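Local coordinates for protein PTHB1 (Homo sapiens, PDB 4YD8), which forms part of the BBSome, a coat complex thought to sort specific membrane proteins to the primary cilium and required for ciliogenesis, at residues D25-S37 and L83-L97. Residues are numbered along the deposited sequence; the frame is centred on the assembly and turned at random.
Sequences DQGCLCLANVDNS and LQVEVGKFVSGTEML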
loop_
_atom_site.group_PDB
_atom_site.type_symbol
_atom_site.label_atom_id
_atom_site.label_comp_id
_atom_site.label_asym_id
_atom_site.label_seq_id
_atom_site.Cartn_x
_atom_site.Cartn_y
_atom_site.Cartn_z
ATOM N N ASP A 25 7.616 5.774 -6.016
ATOM C CA ASP A 25 6.226 6.059 -6.368
ATOM C C ASP A 25 5.311 5.321 -5.408
ATOM O O ASP A 25 5.781 4.705 -4.448
ATOM C CB ASP A 25 5.926 5.659 -7.815
ATOM C CG ASP A 25 4.843 6.519 -8.459
ATOM O OD1 ASP A 25 4.023 7.132 -7.734
ATOM O OD2 ASP A 25 4.814 6.576 -9.706
ATOM N N GLN A 26 4.011 5.402 -5.661
ATOM C CA GLN A 26 3.051 4.673 -4.856
ATOM C C GLN A 26 3.396 3.195 -5.036
ATOM O O GLN A 26 3.786 2.767 -6.123
ATOM C CB GLN A 26 1.609 4.991 -5.280
ATOM C CG GLN A 26 1.019 4.106 -6.364
ATOM C CD GLN A 26 -0.350 4.606 -6.856
ATOM O OE1 GLN A 26 -0.528 5.789 -7.151
ATOM N NE2 GLN A 26 -1.317 3.702 -6.932
ATOM N N GLY A 27 3.293 2.422 -3.972
ATOM C CA GLY A 27 3.764 1.050 -4.034
ATOM C C GLY A 27 5.074 0.835 -3.291
ATOM O O GLY A 27 5.333 -0.262 -2.803
ATOM N N CYS A 28 5.895 1.882 -3.197
ATOM C CA CYS A 28 7.251 1.756 -2.660
ATOM C C CYS A 28 7.306 1.811 -1.133
ATOM O O CYS A 28 8.358 1.589 -0.564
ATOM C CB CYS A 28 8.150 2.866 -3.213
ATOM S SG CYS A 28 8.600 2.622 -4.957
ATOM N N LEU A 29 6.188 2.154 -0.498
ATOM C CA LEU A 29 6.139 2.324 0.969
ATOM C C LEU A 29 5.255 1.264 1.633
ATOM O O LEU A 29 4.092 1.082 1.244
ATOM C CB LEU A 29 5.613 3.726 1.309
ATOM C CG LEU A 29 5.379 3.989 2.802
ATOM C CD1 LEU A 29 6.702 3.925 3.570
ATOM C CD2 LEU A 29 4.672 5.336 2.995
ATOM N N CYS A 30 5.792 0.576 2.633
ATOM C CA CYS A 30 5.017 -0.400 3.364
ATOM C C CYS A 30 5.275 -0.241 4.860
ATOM O O CYS A 30 6.405 -0.008 5.281
ATOM C CB CYS A 30 5.369 -1.816 2.887
ATOM S SG CYS A 30 4.390 -3.107 3.652
ATOM N N LEU A 31 4.203 -0.314 5.632
ATOM C CA LEU A 31 4.279 -0.256 7.093
ATOM C C LEU A 31 3.777 -1.570 7.675
ATOM O O LEU A 31 2.587 -1.869 7.582
ATOM C CB LEU A 31 3.437 0.901 7.636
ATOM C CG LEU A 31 4.045 2.191 8.181
ATOM C CD1 LEU A 31 2.926 3.106 8.699
ATOM C CD2 LEU A 31 5.071 1.917 9.295
ATOM N N ALA A 32 4.664 -2.353 8.285
ATOM C CA ALA A 32 4.241 -3.667 8.766
ATOM C C ALA A 32 5.198 -4.244 9.788
ATOM O O ALA A 32 6.355 -3.827 9.876
ATOM C CB ALA A 32 4.116 -4.655 7.573
ATOM N N ASN A 33 4.710 -5.219 10.545
ATOM C CA ASN A 33 5.531 -5.891 11.545
ATOM C C ASN A 33 6.342 -6.980 10.855
ATOM O O ASN A 33 6.138 -8.168 11.100
ATOM C CB ASN A 33 4.659 -6.470 12.656
ATOM C CG ASN A 33 5.479 -7.054 13.794
ATOM O OD1 ASN A 33 6.683 -6.821 13.883
ATOM N ND2 ASN A 33 4.833 -7.823 14.659
ATOM N N VAL A 34 7.267 -6.550 9.997
ATOM C CA VAL A 34 7.905 -7.436 9.019
ATOM C C VAL A 34 8.878 -8.419 9.685
ATOM O O VAL A 34 9.172 -9.486 9.128
ATOM C CB VAL A 34 8.636 -6.599 7.911
ATOM C CG1 VAL A 34 9.844 -5.859 8.486
ATOM C CG2 VAL A 34 9.039 -7.485 6.720
ATOM N N ASP A 35 9.331 -8.098 10.897
ATOM C CA ASP A 35 10.201 -9.031 11.621
ATOM C C ASP A 35 9.450 -9.832 12.676
ATOM O O ASP A 35 10.073 -10.444 13.549
ATOM C CB ASP A 35 11.378 -8.288 12.271
ATOM C CG ASP A 35 10.936 -7.201 13.249
ATOM O OD1 ASP A 35 9.717 -7.030 13.464
ATOM O OD2 ASP A 35 11.825 -6.523 13.820
ATOM N N ASN A 36 8.121 -9.827 12.590
ATOM C CA ASN A 36 7.285 -10.619 13.478
ATOM C C ASN A 36 7.612 -10.406 14.947
ATOM O O ASN A 36 7.673 -11.349 15.718
ATOM C CB ASN A 36 7.412 -12.090 13.102
ATOM C CG ASN A 36 6.897 -12.335 11.682
ATOM O OD1 ASN A 36 5.691 -12.301 11.458
ATOM N ND2 ASN A 36 7.807 -12.493 10.716
ATOM N N SER A 37 7.833 -9.153 15.305
ATOM C CA SER A 37 8.179 -8.820 16.691
ATOM C C SER A 37 6.992 -9.004 17.627
ATOM O O SER A 37 5.843 -8.806 17.232
ATOM C CB SER A 37 8.687 -7.385 16.771
ATOM O OG SER A 37 7.663 -6.484 16.398
ATOM N N LEU A 83 9.600 -2.091 -7.784
ATOM C CA LEU A 83 8.316 -1.559 -8.241
ATOM C C LEU A 83 7.287 -1.494 -7.117
ATOM O O LEU A 83 6.427 -0.623 -7.109
ATOM C CB LEU A 83 7.753 -2.408 -9.374
ATOM C CG LEU A 83 8.602 -2.472 -10.652
ATOM C CD1 LEU A 83 7.824 -3.163 -11.758
ATOM C CD2 LEU A 83 9.033 -1.076 -11.062
ATOM N N GLN A 84 7.366 -2.432 -6.180
ATOM C CA GLN A 84 6.386 -2.496 -5.096
ATOM C C GLN A 84 6.912 -3.346 -3.949
ATOM O O GLN A 84 7.701 -4.264 -4.173
ATOM C CB GLN A 84 5.061 -3.063 -5.624
ATOM C CG GLN A 84 3.863 -2.835 -4.697
ATOM C CD GLN A 84 2.551 -3.253 -5.326
ATOM O OE1 GLN A 84 2.423 -3.322 -6.558
ATOM N NE2 GLN A 84 1.559 -3.539 -4.482
ATOM N N VAL A 85 6.497 -3.025 -2.723
ATOM C CA VAL A 85 6.784 -3.876 -1.567
ATOM C C VAL A 85 5.481 -4.157 -0.814
ATOM O O VAL A 85 4.613 -3.277 -0.708
ATOM C CB VAL A 85 7.819 -3.231 -0.600
ATOM C CG1 VAL A 85 9.227 -3.281 -1.200
ATOM C CG2 VAL A 85 7.432 -1.803 -0.288
ATOM N N GLU A 86 5.336 -5.386 -0.327
ATOM C CA GLU A 86 4.179 -5.784 0.478
ATOM C C GLU A 86 4.644 -6.803 1.511
ATOM O O GLU A 86 5.672 -7.447 1.335
ATOM C CB GLU A 86 3.052 -6.402 -0.361
ATOM C CG GLU A 86 2.407 -5.502 -1.443
ATOM C CD GLU A 86 1.725 -4.237 -0.911
ATOM O OE1 GLU A 86 1.424 -4.128 0.314
ATOM O OE2 GLU A 86 1.458 -3.346 -1.753
ATOM N N VAL A 87 3.865 -6.961 2.571
ATOM C CA VAL A 87 4.223 -7.858 3.660
ATOM C C VAL A 87 3.008 -8.699 3.964
ATOM O O VAL A 87 1.912 -8.164 4.121
ATOM C CB VAL A 87 4.669 -7.070 4.919
ATOM C CG1 VAL A 87 4.819 -8.018 6.125
ATOM C CG2 VAL A 87 5.967 -6.301 4.628
ATOM N N GLY A 88 3.189 -10.013 4.032
ATOM C CA GLY A 88 2.070 -10.907 4.202
ATOM C C GLY A 88 2.508 -12.334 4.458
ATOM O O GLY A 88 3.702 -12.627 4.579
ATOM N N LYS A 89 1.537 -13.232 4.524
ATOM C CA LYS A 89 1.831 -14.628 4.838
ATOM C C LYS A 89 2.188 -15.408 3.565
ATOM O O LYS A 89 1.425 -16.267 3.122
ATOM C CB LYS A 89 0.640 -15.284 5.552
ATOM C CG LYS A 89 0.274 -14.600 6.882
ATOM C CD LYS A 89 -1.052 -15.115 7.421
ATOM C CE LYS A 89 -1.447 -14.360 8.693
ATOM N NZ LYS A 89 -2.616 -15.009 9.341
ATOM N N PHE A 90 3.361 -15.112 3.017
ATOM C CA PHE A 90 3.729 -15.554 1.677
ATOM C C PHE A 90 4.473 -16.893 1.663
ATOM O O PHE A 90 4.857 -17.373 0.592
ATOM C CB PHE A 90 4.598 -14.489 1.007
ATOM C CG PHE A 90 3.943 -13.143 0.892
ATOM C CD1 PHE A 90 2.601 -13.029 0.528
ATOM C CD2 PHE A 90 4.669 -11.991 1.143
ATOM C CE1 PHE A 90 1.997 -11.772 0.411
ATOM C CE2 PHE A 90 4.072 -10.719 1.024
ATOM C CZ PHE A 90 2.742 -10.618 0.661
ATOM N N VAL A 91 4.687 -17.496 2.839
ATOM C CA VAL A 91 5.435 -18.761 2.908
ATOM C C VAL A 91 4.557 -19.898 3.433
ATOM O O VAL A 91 3.902 -19.770 4.468
ATOM C CB VAL A 91 6.707 -18.603 3.780
ATOM C CG1 VAL A 91 7.412 -19.966 4.022
ATOM C CG2 VAL A 91 7.646 -17.575 3.135
ATOM N N SER A 92 4.513 -21.010 2.701
ATOM C CA SER A 92 3.629 -22.101 3.090
ATOM C C SER A 92 4.109 -22.743 4.399
ATOM O O SER A 92 5.301 -22.814 4.662
ATOM C CB SER A 92 3.539 -23.147 1.979
ATOM O OG SER A 92 4.806 -23.720 1.720
ATOM N N GLY A 93 3.172 -23.174 5.230
ATOM C CA GLY A 93 3.522 -23.921 6.431
ATOM C C GLY A 93 3.770 -23.020 7.638
ATOM O O GLY A 93 3.982 -23.513 8.744
ATOM N N THR A 94 3.732 -21.705 7.428
ATOM C CA THR A 94 3.821 -20.751 8.537
ATOM C C THR A 94 2.895 -19.562 8.317
ATOM O O THR A 94 2.561 -19.210 7.178
ATOM C CB THR A 94 5.269 -20.230 8.736
ATOM O OG1 THR A 94 5.300 -19.272 9.808
ATOM C CG2 THR A 94 5.785 -19.553 7.481
ATOM N N GLU A 95 2.476 -18.930 9.405
ATOM C CA GLU A 95 1.688 -17.711 9.290
ATOM C C GLU A 95 2.523 -16.473 9.584
ATOM O O GLU A 95 2.004 -15.353 9.634
ATOM C CB GLU A 95 0.460 -17.778 10.201
ATOM C CG GLU A 95 -0.569 -18.772 9.676
ATOM C CD GLU A 95 -1.943 -18.595 10.286
ATOM O OE1 GLU A 95 -2.528 -17.508 10.133
ATOM O OE2 GLU A 95 -2.441 -19.548 10.913
HETATM N N MSE A 96 3.827 -16.659 9.743
HETATM C CA MSE A 96 4.704 -15.504 9.924
HETATM C C MSE A 96 4.679 -14.583 8.697
HETATM O O MSE A 96 4.532 -15.032 7.553
HETATM C CB MSE A 96 6.139 -15.946 10.212
HETATM C CG MSE A 96 6.343 -16.472 11.614
HETATM SE SE MSE A 96 8.170 -16.113 12.161
HETATM C CE MSE A 96 7.868 -15.825 14.023
ATOM N N LEU A 97 4.789 -13.282 8.950
ATOM C CA LEU A 97 4.829 -12.317 7.856
ATOM C C LEU A 97 6.184 -12.361 7.160
ATOM O O LEU A 97 7.227 -12.540 7.801
ATOM C CB LEU A 97 4.544 -10.892 8.358
ATOM C CG LEU A 97 3.216 -10.717 9.102
ATOM C CD1 LEU A 97 3.061 -9.284 9.653
ATOM C CD2 LEU A 97 2.064 -11.083 8.174
HETATM O O HOH W 1 1.709 -1.216 1.512
HETATM O O HOH W 2 3.284 -0.973 -0.593
HETATM O O HOH W 3 9.883 -11.929 7.905
#
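In the seven-bladed beta-propeller that forms the N-terminal part of this protein, the first strands of two successive four-stranded blades, 29-32 and 84-88, illustrate how neighbouring blades join: by side chains packed between two sheets, with polar bonds at the ends. The strands run nearly parallel, 14° apart, with their axes 6.4 Å from each other at closest approach. Between them V87 makes the most of the apolar contacts: its CB lies 3.6 Å from A32 CB, while its CG2 rests 3.7 Å from C30 SG. The thiol reaches V87 because SG stands anti to the backbone N of C30 (chi1 -176°), and C30 CB meets CG2 of V85. V34 closes this apolar row, crossing V87 at about a right angle, and L99 of strand 98-102 touches both valines. Near the start of the strands the backbone itself makes the join, V85 N donating to G27 O (3.0 Å). G27, in a type II turn, has backbone angles that call for glycine, and a side chain there would also crowd L83 O. At the far end the carboxamide of N36 reads the backbone of L97 twice, as acceptor and donor. Replacing N36 by an alanine is likely to leave L97 N and O without these partners, and with them would go the direct polar tie between the 33-36 turn and L97. Both bonds use in-plane lone pairs: L97 N meets N36 OD1 at 2.8 Å, and N36 ND2 reaches L97 O at 3.0 Å, nearly straight at 169°.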